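Erythrocyte binding antigen 140 (Plasmodium falciparum, PDB 4GF2) probably binds a host receptor on the erythrocyte surface through its Duffy-binding-like region, acting as an adhesin when the malaria parasite invades red cells. Local coordinates at residues Asn309-Arg312 with Asn317-Ser320; Glu375-Lys380 with Ser458-Asn463; Ser224-Ser229 with Phe269-Glu274; Asp363-Leu368 with Asp447-Asn452. The protein carries 3 engineered substitutions. One frame throughout, in Å; residues are numbered along the deposited sequence.

Interaction 1: Asn309-Arg312 with Asn317-Ser320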
loop_
_atom_site.group_PDB
_atom_site.type_symbol
_atom_site.label_atom_id
_atom_site.label_comp_id
_atom_site.label_asym_id
_atom_site.label_seq_id
_atom_site.Cartn_x
_atom_site.Cartn_y
_atom_site.Cartn_z
ATOM N N ASN A 309 -19.056 6.129 13.008
ATOM C CA ASN A 309 -19.303 5.280 11.848
ATOM C C ASN A 309 -18.044 4.565 11.376
ATOM O O ASN A 309 -18.057 3.359 11.139
ATOM C CB ASN A 309 -19.882 6.109 10.703
ATOM C CG ASN A 309 -21.252 6.655 11.024
ATOM O OD1 ASN A 309 -21.969 6.101 11.852
ATOM N ND2 ASN A 309 -21.626 7.746 10.366
ATOM N N ASP A 310 -16.957 5.315 11.231
ATOM C CA ASP A 310 -15.693 4.740 10.795
ATOM C C ASP A 310 -15.185 3.744 11.827
ATOM O O ASP A 310 -14.676 2.678 11.482
ATOM C CB ASP A 310 -14.651 5.836 10.583
ATOM C CG ASP A 310 -14.980 6.733 9.409
ATOM O OD1 ASP A 310 -15.896 6.393 8.630
ATOM O OD2 ASP A 310 -14.310 7.775 9.258
ATOM N N LEU A 311 -15.334 4.107 13.097
ATOM C CA LEU A 311 -14.882 3.274 14.206
ATOM C C LEU A 311 -15.536 1.900 14.172
ATOM O O LEU A 311 -14.872 0.875 14.321
ATOM C CB LEU A 311 -15.206 3.959 15.534
ATOM C CG LEU A 311 -14.950 3.126 16.789
ATOM C CD1 LEU A 311 -13.473 2.821 16.933
ATOM C CD2 LEU A 311 -15.478 3.846 18.019
ATOM N N ARG A 312 -16.847 1.882 13.980
ATOM C CA ARG A 312 -17.584 0.631 13.969
ATOM C C ARG A 312 -17.459 -0.062 12.615
ATOM O O ARG A 312 -17.655 -1.269 12.507
ATOM C CB ARG A 312 -19.043 0.878 14.350
ATOM C CG ARG A 312 -19.181 1.313 15.803
ATOM C CD ARG A 312 -20.598 1.699 16.172
ATOM N NE ARG A 312 -20.698 2.059 17.584
ATOM C CZ ARG A 312 -21.793 2.539 18.164
ATOM N NH1 ARG A 312 -22.900 2.727 17.457
ATOM N NH2 ARG A 312 -21.780 2.837 19.456
ATOM N N ASN A 317 -15.064 -0.650 19.095
ATOM C CA ASN A 317 -16.049 0.145 19.809
ATOM C C ASN A 317 -15.405 0.823 21.012
ATOM O O ASN A 317 -14.277 0.502 21.383
ATOM C CB ASN A 317 -17.211 -0.743 20.258
ATOM C CG ASN A 317 -18.443 0.055 20.645
ATOM O OD1 ASN A 317 -18.777 1.057 20.011
ATOM N ND2 ASN A 317 -19.124 -0.386 21.695
ATOM N N TYR A 318 -16.125 1.771 21.609
ATOM C CA TYR A 318 -15.661 2.459 22.810
ATOM C C TYR A 318 -15.307 1.460 23.906
ATOM O O TYR A 318 -15.930 0.407 24.016
ATOM C CB TYR A 318 -16.741 3.410 23.326
ATOM C CG TYR A 318 -17.033 4.583 22.415
ATOM C CD1 TYR A 318 -16.262 5.737 22.468
ATOM C CD2 TYR A 318 -18.089 4.545 21.514
ATOM C CE1 TYR A 318 -16.528 6.816 21.643
ATOM C CE2 TYR A 318 -18.363 5.619 20.685
ATOM C CZ TYR A 318 -17.580 6.751 20.754
ATOM O OH TYR A 318 -17.848 7.822 19.932
ATOM N N LYS A 319 -14.303 1.795 24.713
ATOM C CA LYS A 319 -13.989 1.002 25.895
ATOM C C LYS A 319 -15.163 1.139 26.849
ATOM O O LYS A 319 -15.575 2.253 27.170
ATOM C CB LYS A 319 -12.707 1.493 26.574
ATOM C CG LYS A 319 -11.521 1.686 25.638
ATOM C CD LYS A 319 -11.125 0.403 24.946
ATOM C CE LYS A 319 -9.975 0.643 23.983
ATOM N NZ LYS A 319 -9.511 -0.604 23.318
ATOM N N SER A 320 -15.716 0.015 27.291
ATOM C CA SER A 320 -16.900 0.042 28.144
ATOM C C SER A 320 -16.582 0.652 29.502
ATOM O O SER A 320 -15.465 0.526 30.006
ATOM C CB SER A 320 -17.463 -1.366 28.331
ATOM O OG SER A 320 -16.582 -2.162 29.100
#
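Leu311 and Arg312, on the short helix 308-314, meet Asn317 and Tyr318 of the loop that follows in a local, partly buried contact with one polar and one apolar half. The polar half is a long hydrogen bond from Arg312 NE to Asn317 OD1, 3.3 Å. The N-H points fairly well at its acceptor, at 152°, but it arrives from above the amide's carbonyl plane, 37° out of it. The two side chains run side by side, pointing the same way, with their flat ends well turned from parallel. Arginine suits this exposed place because its extended chain from CG to NE lets it follow the loop while its charged end stays near solvent. The Cys316-Cys349 disulfide joins this helix-loop unit to the second Duffy-binding-like region, and the loop after the helix runs beside helix 361-382. Leu311 supplies the apolar half: with CG anti to the backbone N (chi1 173°), it sends CD2 over one face of the Tyr318 ring, offset toward the rim, 4.3 Å from CE2. The same methyl lies 4.2 Å from Asn317 CA. Leu311 also packs on Tyr374 and Leu378 of helix 361-382, while the Tyr318 ring meets that of Tyr381.

Interaction 2: Glu375-Lys380 with Ser458-Asn463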
loop_
_atom_site.group_PDB
_atom_site.type_symbol
_atom_site.label_atom_id
_atom_site.label_comp_id
_atom_site.label_asym_id
_atom_site.label_seq_id
_atom_site.Cartn_x
_atom_site.Cartn_y
_atom_site.Cartn_z
ATOM N N GLU A 375 -7.223 2.599 18.569
ATOM C CA GLU A 375 -6.807 2.237 19.915
ATOM C C GLU A 375 -6.426 3.500 20.682
ATOM O O GLU A 375 -6.839 3.690 21.824
ATOM C CB GLU A 375 -5.630 1.263 19.883
ATOM C CG GLU A 375 -5.084 0.898 21.258
ATOM C CD GLU A 375 -6.087 0.149 22.116
ATOM O OE1 GLU A 375 -7.163 -0.222 21.600
ATOM O OE2 GLU A 375 -5.796 -0.080 23.310
ATOM N N ALA A 376 -5.656 4.372 20.041
ATOM C CA ALA A 376 -5.213 5.604 20.687
ATOM C C ALA A 376 -6.403 6.488 21.024
ATOM O O ALA A 376 -6.530 6.970 22.148
ATOM C CB ALA A 376 -4.232 6.351 19.801
ATOM N N GLN A 377 -7.278 6.697 20.047
ATOM C CA GLN A 377 -8.448 7.538 20.254
ATOM C C GLN A 377 -9.329 6.978 21.365
ATOM O O GLN A 377 -9.749 7.708 22.259
ATOM C CB GLN A 377 -9.263 7.657 18.968
ATOM C CG GLN A 377 -8.665 8.573 17.919
ATOM C CD GLN A 377 -9.514 8.621 16.664
ATOM O OE1 GLN A 377 -10.072 7.607 16.247
ATOM N NE2 GLN A 377 -9.631 9.803 16.066
ATOM N N LEU A 378 -9.608 5.680 21.300
ATOM C CA LEU A 378 -10.456 5.030 22.293
ATOM C C LEU A 378 -9.870 5.147 23.690
ATOM O O LEU A 378 -10.591 5.409 24.653
ATOM C CB LEU A 378 -10.652 3.563 21.945
ATOM C CG LEU A 378 -11.460 3.329 20.678
ATOM C CD1 LEU A 378 -11.458 1.860 20.325
ATOM C CD2 LEU A 378 -12.868 3.834 20.872
ATOM N N LEU A 379 -8.561 4.944 23.794
ATOM C CA LEU A 379 -7.866 5.105 25.062
ATOM C C LEU A 379 -7.965 6.549 25.531
ATOM O O LEU A 379 -8.304 6.816 26.682
ATOM C CB LEU A 379 -6.399 4.698 24.929
ATOM C CG LEU A 379 -6.132 3.195 24.808
ATOM C CD1 LEU A 379 -4.664 2.950 24.516
ATOM C CD2 LEU A 379 -6.554 2.461 26.071
ATOM N N LYS A 380 -7.672 7.481 24.631
ATOM C CA LYS A 380 -7.745 8.898 24.959
ATOM C C LYS A 380 -9.134 9.251 25.468
ATOM O O LYS A 380 -9.279 10.026 26.412
ATOM C CB LYS A 380 -7.405 9.752 23.738
ATOM C CG LYS A 380 -7.566 11.251 23.959
ATOM C CD LYS A 380 -6.726 11.743 25.128
ATOM C CE LYS A 380 -6.834 13.251 25.304
ATOM N NZ LYS A 380 -6.225 13.996 24.167
ATOM N N SER A 458 0.662 8.740 18.956
ATOM C CA SER A 458 1.102 9.845 19.794
ATOM C C SER A 458 0.354 11.131 19.465
ATOM O O SER A 458 0.491 12.136 20.168
ATOM C CB SER A 458 2.606 10.068 19.627
ATOM O OG SER A 458 2.933 10.415 18.292
ATOM N N ALA A 459 -0.439 11.093 18.400
ATOM C CA ALA A 459 -1.158 12.275 17.937
ATOM C C ALA A 459 -2.266 12.696 18.896
ATOM O O ALA A 459 -2.729 13.834 18.853
ATOM C CB ALA A 459 -1.734 12.024 16.559
ATOM N N VAL A 460 -2.694 11.781 19.761
ATOM C CA VAL A 460 -3.783 12.078 20.689
ATOM C C VAL A 460 -3.290 12.651 22.019
ATOM O O VAL A 460 -4.088 12.891 22.925
ATOM C CB VAL A 460 -4.635 10.831 20.974
ATOM C CG1 VAL A 460 -5.142 10.231 19.673
ATOM C CG2 VAL A 460 -3.839 9.805 21.771
ATOM N N LEU A 461 -1.985 12.882 22.128
ATOM C CA LEU A 461 -1.399 13.387 23.368
ATOM C C LEU A 461 -1.007 14.861 23.269
ATOM O O LEU A 461 -0.470 15.303 22.253
ATOM C CB LEU A 461 -0.156 12.573 23.727
ATOM C CG LEU A 461 -0.360 11.075 23.938
ATOM C CD1 LEU A 461 0.983 10.368 23.967
ATOM C CD2 LEU A 461 -1.133 10.810 25.218
ATOM N N LYS A 462 -1.272 15.616 24.331
ATOM C CA LYS A 462 -0.759 16.975 24.441
ATOM C C LYS A 462 0.753 16.884 24.585
ATOM O O LYS A 462 1.260 15.954 25.215
ATOM C CB LYS A 462 -1.350 17.684 25.660
ATOM C CG LYS A 462 -2.864 17.816 25.654
ATOM C CD LYS A 462 -3.351 18.483 26.934
ATOM C CE LYS A 462 -4.866 18.582 26.984
ATOM N NZ LYS A 462 -5.340 19.175 28.266
ATOM N N ASN A 463 1.472 17.841 24.008
ATOM C CA ASN A 463 2.930 17.816 24.040
ATOM C C ASN A 463 3.449 16.406 23.786
ATOM O O ASN A 463 3.823 15.695 24.719
ATOM C CB ASN A 463 3.447 18.321 25.390
ATOM C CG ASN A 463 3.016 19.746 25.687
ATOM O OD1 ASN A 463 3.625 20.704 25.208
ATOM N ND2 ASN A 463 1.967 19.893 26.489
#
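Val460, in the stretch between helices 435-457 and 470-475, pushes both of its methyls against helix 361-382 and gives the closely packed half of this contact. CG1 sits 4.0 Å from Ala376 CB, and CG2 lies 3.9 Å from Ala376 O. A small alanine fits here, since the loop backbone passes close to the helix and the valine branches pack against it. CG1 also reaches the backbone of Gln377, whose amide end turns elsewhere: Gln377 NE2 is bonded to Ala303 O. One turn on, Lys380 lays its CB against Val460 CB at 4.1 Å. Its chain, bent at chi2 (57°) and chi4 (-67°), then curls back over the Val460 carbonyl, so that NZ donates to Val460 O at 2.7 Å, 18° from the carbonyl plane. Ser304 OG is a second partner of this ammonium group. Within the second Duffy-binding-like domain, a mainly helical fold, the contact joins a helix to a loop that is 78 residues away in sequence. The character changes beyond Val460. Lys462 is exposed and makes no contact with 375-380; its side chain lies against Glu388, and its NZ is 6.7 Å from Lys380 NZ, a spacing at which like charges probably repel weakly. Asn463 is exposed too, and poorly ordered, although its ND2 is hydrogen-bonded to Glu388.

Interaction 3: Ser224-Ser229 with Phe269-Glu274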
loop_
_atom_site.group_PDB
_atom_site.type_symbol
_atom_site.label_atom_id
_atom_site.label_comp_id
_atom_site.label_asym_id
_atom_site.label_seq_id
_atom_site.Cartn_x
_atom_site.Cartn_y
_atom_site.Cartn_z
ATOM N N SER A 224 -1.368 1.441 -10.827
ATOM C CA SER A 224 -0.194 0.870 -11.478
ATOM C C SER A 224 -0.100 1.339 -12.924
ATOM O O SER A 224 0.992 1.578 -13.435
ATOM C CB SER A 224 -0.212 -0.659 -11.405
ATOM O OG SER A 224 -1.363 -1.198 -12.023
ATOM N N PHE A 225 -1.249 1.489 -13.574
ATOM C CA PHE A 225 -1.286 1.926 -14.963
ATOM C C PHE A 225 -0.745 3.344 -15.108
ATOM O O PHE A 225 -0.102 3.672 -16.106
ATOM C CB PHE A 225 -2.712 1.861 -15.505
ATOM C CG PHE A 225 -2.926 2.705 -16.722
ATOM C CD1 PHE A 225 -2.528 2.259 -17.967
ATOM C CD2 PHE A 225 -3.518 3.951 -16.619
ATOM C CE1 PHE A 225 -2.721 3.039 -19.089
ATOM C CE2 PHE A 225 -3.713 4.734 -17.737
ATOM C CZ PHE A 225 -3.315 4.276 -18.974
ATOM N N MET A 226 -1.019 4.187 -14.117
ATOM C CA MET A 226 -0.502 5.550 -14.114
ATOM C C MET A 226 1.006 5.546 -13.861
ATOM O O MET A 226 1.751 6.287 -14.501
ATOM C CB MET A 226 -1.218 6.395 -13.060
ATOM C CG MET A 226 -2.709 6.565 -13.314
ATOM S SD MET A 226 -3.093 7.537 -14.786
ATOM C CE MET A 226 -2.728 9.197 -14.221
ATOM N N LYS A 227 1.455 4.705 -12.935
ATOM C CA LYS A 227 2.883 4.568 -12.666
ATOM C C LYS A 227 3.628 4.200 -13.942
ATOM O O LYS A 227 4.561 4.892 -14.347
ATOM C CB LYS A 227 3.133 3.501 -11.602
ATOM C CG LYS A 227 2.678 3.883 -10.206
ATOM C CD LYS A 227 2.949 2.753 -9.228
ATOM C CE LYS A 227 2.534 3.116 -7.813
ATOM N NZ LYS A 227 2.708 1.963 -6.883
ATOM N N LYS A 228 3.210 3.104 -14.571
ATOM C CA LYS A 228 3.819 2.651 -15.817
ATOM C C LYS A 228 3.762 3.732 -16.886
ATOM O O LYS A 228 4.749 3.985 -17.575
ATOM C CB LYS A 228 3.120 1.393 -16.334
ATOM C CG LYS A 228 3.363 0.159 -15.486
ATOM C CD LYS A 228 2.762 -1.080 -16.127
ATOM C CE LYS A 228 3.173 -2.346 -15.391
ATOM N NZ LYS A 228 2.712 -2.360 -13.974
ATOM N N SER A 229 2.602 4.365 -17.021
ATOM C CA SER A 229 2.411 5.400 -18.030
ATOM C C SER A 229 3.333 6.595 -17.803
ATOM O O SER A 229 3.853 7.170 -18.758
ATOM C CB SER A 229 0.954 5.863 -18.050
ATOM O OG SER A 229 0.092 4.800 -18.417
ATOM N N PHE A 269 -0.013 13.427 -14.251
ATOM C CA PHE A 269 -0.248 12.175 -13.538
ATOM C C PHE A 269 -0.628 12.369 -12.070
ATOM O O PHE A 269 -0.856 11.391 -11.358
ATOM C CB PHE A 269 0.984 11.277 -13.636
ATOM C CG PHE A 269 1.340 10.900 -15.040
ATOM C CD1 PHE A 269 0.581 9.978 -15.737
ATOM C CD2 PHE A 269 2.433 11.468 -15.665
ATOM C CE1 PHE A 269 0.906 9.632 -17.031
ATOM C CE2 PHE A 269 2.764 11.125 -16.956
ATOM C CZ PHE A 269 2.002 10.206 -17.641
ATOM N N LYS A 270 -0.691 13.617 -11.612
ATOM C CA LYS A 270 -1.188 13.890 -10.268
ATOM C C LYS A 270 -2.605 13.343 -10.142
ATOM O O LYS A 270 -3.502 13.757 -10.875
ATOM C CB LYS A 270 -1.194 15.392 -9.971
ATOM C CG LYS A 270 0.173 15.993 -9.682
ATOM C CD LYS A 270 0.045 17.313 -8.928
ATOM C CE LYS A 270 1.375 18.048 -8.832
ATOM N NZ LYS A 270 1.764 18.683 -10.123
ATOM N N ASN A 271 -2.808 12.406 -9.221
ATOM C CA ASN A 271 -4.141 11.868 -8.981
ATOM C C ASN A 271 -5.079 12.966 -8.503
ATOM O O ASN A 271 -4.774 13.687 -7.555
ATOM C CB ASN A 271 -4.096 10.724 -7.968
ATOM C CG ASN A 271 -3.761 9.390 -8.611
ATOM O OD1 ASN A 271 -3.359 9.330 -9.774
ATOM N ND2 ASN A 271 -3.926 8.313 -7.854
ATOM N N GLU A 272 -6.217 13.096 -9.173
ATOM C CA GLU A 272 -7.166 14.154 -8.861
ATOM C C GLU A 272 -7.905 13.860 -7.562
ATOM O O GLU A 272 -7.812 12.762 -7.013
ATOM C CB GLU A 272 -8.165 14.327 -10.010
ATOM C CG GLU A 272 -7.524 14.763 -11.323
ATOM C CD GLU A 272 -8.467 14.644 -12.508
ATOM O OE1 GLU A 272 -9.648 14.292 -12.300
ATOM O OE2 GLU A 272 -8.024 14.900 -13.648
ATOM N N LYS A 273 -8.634 14.857 -7.078
ATOM C CA LYS A 273 -9.419 14.718 -5.863
ATOM C C LYS A 273 -10.336 13.510 -5.992
ATOM O O LYS A 273 -10.541 12.766 -5.033
ATOM C CB LYS A 273 -10.245 15.987 -5.623
ATOM C CG LYS A 273 -10.258 16.473 -4.184
ATOM C CD LYS A 273 -11.262 15.714 -3.336
ATOM C CE LYS A 273 -11.255 16.198 -1.890
ATOM N NZ LYS A 273 -11.601 17.644 -1.767
ATOM N N GLU A 274 -10.868 13.304 -7.192
ATOM C CA GLU A 274 -11.886 12.285 -7.409
ATOM C C GLU A 274 -11.361 10.883 -7.121
ATOM O O GLU A 274 -12.082 10.047 -6.579
ATOM C CB GLU A 274 -12.428 12.358 -8.834
ATOM C CG GLU A 274 -13.684 11.530 -9.048
ATOM C CD GLU A 274 -14.274 11.705 -10.432
ATOM O OE1 GLU A 274 -13.622 12.352 -11.280
ATOM O OE2 GLU A 274 -15.391 11.199 -10.669
#
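Phe269, the last helical residue before a turn, drives its ring against Met226 and Ser229 of helix 213-242. Starting at CB, the Phe269 side chain passes 4.3 Å from Met226 CE. The first torsion, -61°, sets CG anti to the carbonyl carbon and swings the ring toward the other helix. CD1 then meets Met226 CE at 3.7 Å; the methyl lies at the ring's edge, near its plane, brought there by a methionine chain bent at chi2 and chi3. Next round the ring, CE1 touches Ser229 CB at 3.9 Å, and CZ approaches Ser229 O at 3.7 Å. A serine is small enough to let the ring come this close to the helix backbone. Its hydroxyl turns back to its own helix, OG donating to Phe225 O at 2.6 Å, while Ser229 N reaches the same oxygen from the opposite face of its plane. OG also sits over one face of the Phe225 ring. Flexible methionine and flat phenylalanine thus make a buried, largely apolar contact. Nearby in sequence, Cys219-Cys279 links helix 213-242 to helix 273-279, and Cys211-Cys281 joins the adjoining loops, the disulfide-braced helical packing typical of the Duffy-binding-like fold.

Interaction 4: Asp363-Leu368 with Asp447-Asn452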
loop_
_atom_site.group_PDB
_atom_site.type_symbol
_atom_site.label_atom_id
_atom_site.label_comp_id
_atom_site.label_asym_id
_atom_site.label_seq_id
_atom_site.Cartn_x
_atom_site.Cartn_y
_atom_site.Cartn_z
ATOM N N ASP A 363 -2.001 -2.935 2.098
ATOM C CA ASP A 363 -3.261 -3.149 2.797
ATOM C C ASP A 363 -2.976 -3.467 4.254
ATOM O O ASP A 363 -3.658 -2.984 5.155
ATOM C CB ASP A 363 -4.052 -4.292 2.162
ATOM C CG ASP A 363 -4.629 -3.924 0.811
ATOM O OD1 ASP A 363 -4.702 -2.717 0.505
ATOM O OD2 ASP A 363 -5.019 -4.842 0.057
ATOM N N TYR A 364 -1.955 -4.281 4.485
ATOM C CA TYR A 364 -1.635 -4.698 5.838
ATOM C C TYR A 364 -1.180 -3.500 6.664
ATOM O O TYR A 364 -1.616 -3.319 7.801
ATOM C CB TYR A 364 -0.559 -5.781 5.831
ATOM C CG TYR A 364 -0.325 -6.368 7.195
ATOM C CD1 TYR A 364 0.590 -5.797 8.062
ATOM C CD2 TYR A 364 -1.037 -7.479 7.629
ATOM C CE1 TYR A 364 0.803 -6.320 9.317
ATOM C CE2 TYR A 364 -0.832 -8.011 8.888
ATOM C CZ TYR A 364 0.093 -7.425 9.727
ATOM O OH TYR A 364 0.313 -7.936 10.986
ATOM N N LYS A 365 -0.309 -2.681 6.085
ATOM C CA LYS A 365 0.184 -1.487 6.756
ATOM C C LYS A 365 -0.994 -0.572 7.077
ATOM O O LYS A 365 -1.144 -0.085 8.199
ATOM C CB LYS A 365 1.189 -0.766 5.858
ATOM C CG LYS A 365 1.806 0.481 6.467
ATOM C CD LYS A 365 2.707 1.195 5.468
ATOM C CE LYS A 365 3.317 2.456 6.065
ATOM N NZ LYS A 365 4.175 3.180 5.085
ATOM N N GLU A 366 -1.844 -0.365 6.080
ATOM C CA GLU A 366 -3.008 0.490 6.228
ATOM C C GLU A 366 -3.908 -0.010 7.361
ATOM O O GLU A 366 -4.429 0.786 8.143
ATOM C CB GLU A 366 -3.767 0.553 4.904
ATOM C CG GLU A 366 -4.957 1.474 4.906
ATOM C CD GLU A 366 -5.568 1.629 3.523
ATOM O OE1 GLU A 366 -4.842 1.450 2.522
ATOM O OE2 GLU A 366 -6.778 1.926 3.442
ATOM N N HIS A 367 -4.073 -1.328 7.465
ATOM C CA HIS A 367 -4.891 -1.891 8.533
ATOM C C HIS A 367 -4.261 -1.689 9.910
ATOM O O HIS A 367 -4.952 -1.363 10.876
ATOM C CB HIS A 367 -5.133 -3.382 8.317
ATOM C CG HIS A 367 -5.960 -4.011 9.393
ATOM N ND1 HIS A 367 -7.303 -4.278 9.238
ATOM C CD2 HIS A 367 -5.641 -4.399 10.652
ATOM C CE1 HIS A 367 -7.775 -4.812 10.352
ATOM N NE2 HIS A 367 -6.787 -4.895 11.225
ATOM N N LEU A 368 -2.955 -1.901 10.004
ATOM C CA LEU A 368 -2.269 -1.786 11.282
ATOM C C LEU A 368 -2.360 -0.364 11.814
ATOM O O LEU A 368 -2.644 -0.144 12.990
ATOM C CB LEU A 368 -0.806 -2.191 11.137
ATOM C CG LEU A 368 0.023 -2.010 12.405
ATOM C CD1 LEU A 368 -0.603 -2.796 13.542
ATOM C CD2 LEU A 368 1.462 -2.440 12.169
ATOM N N ASP A 447 10.324 -3.096 12.767
ATOM C CA ASP A 447 11.348 -2.059 12.881
ATOM C C ASP A 447 11.191 -1.009 11.785
ATOM O O ASP A 447 11.416 0.177 12.017
ATOM C CB ASP A 447 12.753 -2.666 12.829
ATOM C CG ASP A 447 13.144 -3.349 14.129
ATOM O OD1 ASP A 447 12.504 -3.076 15.168
ATOM O OD2 ASP A 447 14.101 -4.152 14.114
ATOM N N GLU A 448 10.794 -1.450 10.598
ATOM C CA GLU A 448 10.608 -0.544 9.471
ATOM C C GLU A 448 9.328 0.286 9.591
ATOM O O GLU A 448 9.192 1.311 8.930
ATOM C CB GLU A 448 10.583 -1.334 8.161
ATOM C CG GLU A 448 11.880 -2.067 7.849
ATOM C CD GLU A 448 11.717 -3.102 6.747
ATOM O OE1 GLU A 448 10.611 -3.194 6.174
ATOM O OE2 GLU A 448 12.693 -3.826 6.458
ATOM N N ASN A 449 8.392 -0.150 10.432
ATOM C CA ASN A 449 7.099 0.531 10.538
ATOM C C ASN A 449 6.755 1.055 11.932
ATOM O O ASN A 449 5.794 1.806 12.091
ATOM C CB ASN A 449 5.977 -0.396 10.060
ATOM C CG ASN A 449 6.005 -0.616 8.560
ATOM O OD1 ASN A 449 5.474 0.188 7.792
ATOM N ND2 ASN A 449 6.622 -1.712 8.132
ATOM N N LYS A 450 7.536 0.673 12.933
ATOM C CA LYS A 450 7.206 0.991 14.319
ATOM C C LYS A 450 7.194 2.497 14.592
ATOM O O LYS A 450 6.539 2.957 15.524
ATOM C CB LYS A 450 8.190 0.305 15.266
ATOM C CG LYS A 450 9.622 0.787 15.120
ATOM C CD LYS A 450 10.541 0.086 16.097
ATOM C CE LYS A 450 11.958 0.607 15.979
ATOM N NZ LYS A 450 12.872 -0.085 16.923
ATOM N N GLU A 451 7.923 3.258 13.781
ATOM C CA GLU A 451 7.992 4.704 13.955
ATOM C C GLU A 451 6.677 5.377 13.560
ATOM O O GLU A 451 6.126 6.176 14.318
ATOM C CB GLU A 451 9.151 5.284 13.140
ATOM C CG GLU A 451 10.525 4.842 13.624
ATOM C CD GLU A 451 11.653 5.371 12.757
ATOM O OE1 GLU A 451 11.366 5.955 11.689
ATOM O OE2 GLU A 451 12.830 5.204 13.146
ATOM N N ASN A 452 6.176 5.052 12.375
ATOM C CA ASN A 452 4.889 5.573 11.935
ATOM C C ASN A 452 3.759 5.162 12.874
ATOM O O ASN A 452 2.834 5.935 13.123
ATOM C CB ASN A 452 4.578 5.106 10.512
ATOM C CG ASN A 452 5.272 5.946 9.459
ATOM O OD1 ASN A 452 5.493 7.143 9.647
ATOM N ND2 ASN A 452 5.616 5.322 8.338
#
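Lys365 of helix 361-382 leans across to Asn449 and Asn452 of helix 435-457, and carries nearly all of a small, partly buried contact. Walking the segment from its start, Asp363 faces elsewhere and, together with Glu366 farther on, forms salt bridges with Arg216. Tyr364 OH bonds to Met420 O of helix 415-427, and its ring meets Trp445 of helix 435-457 edge-to-face. Then comes Lys365. CG stands anti to the backbone N (chi1 -178°) and the chain runs fully extended, so its methylenes pass alongside the amide oxygen of Asn449. Asn449 OD1 is 3.9 Å from Lys365 CG, 3.8 Å from CD and 3.6 Å from CE. These are van der Waals contacts; the CE hydrogens, next to the ammonium, are probably the most polarised and so suit a carbonyl oxygen. The other end of that amide, ND2, is bonded to Trp445 O of its own helix. At the tip, Lys365 NZ stands 4.2 Å from Asn452 ND2, two donors with no bond between them, and makes a weak hydrogen bond to a glycerol. Lys365 CA and Asn449 CA are 8.1 Å apart, a separation that a long lysine can bridge. Leu368, last in the segment, points toward the partner helix. That helix is kinked at this level, where the N atoms of residues 451 and 452 lack bonds to the preceding turn. This spacing of two helices by a lysine and two asparagines, with Leu368 packed on Trp445 and Val453 beside it, belongs to the helical bundle of the second Duffy-binding-like domain.

Overall arrangement
Interactions 1 and 2 are direct neighbours, with centres 15 Å apart: Lys319 NZ forms a 2.9 Å salt bridge with Glu375 OE1, and Leu378 packs against Asn317, Tyr318 and Lys319. Helix 361-382 connects this pair to interaction 4, which uses an earlier part of the same helix, about 17 Å from interaction 2 between centres; along the sequence the segments of interactions 2 and 4 alternate, knitting one domain. Interaction 3 belongs to an earlier region. Its centre is about 34 Å from the centres of interaction 1 and interaction 2. The centres of interaction 3 and interaction 4 are about 24 Å apart. Glycerol molecules, probably from crystallisation, lie near interactions 1, 3 and 4, and by themselves identify no receptor site.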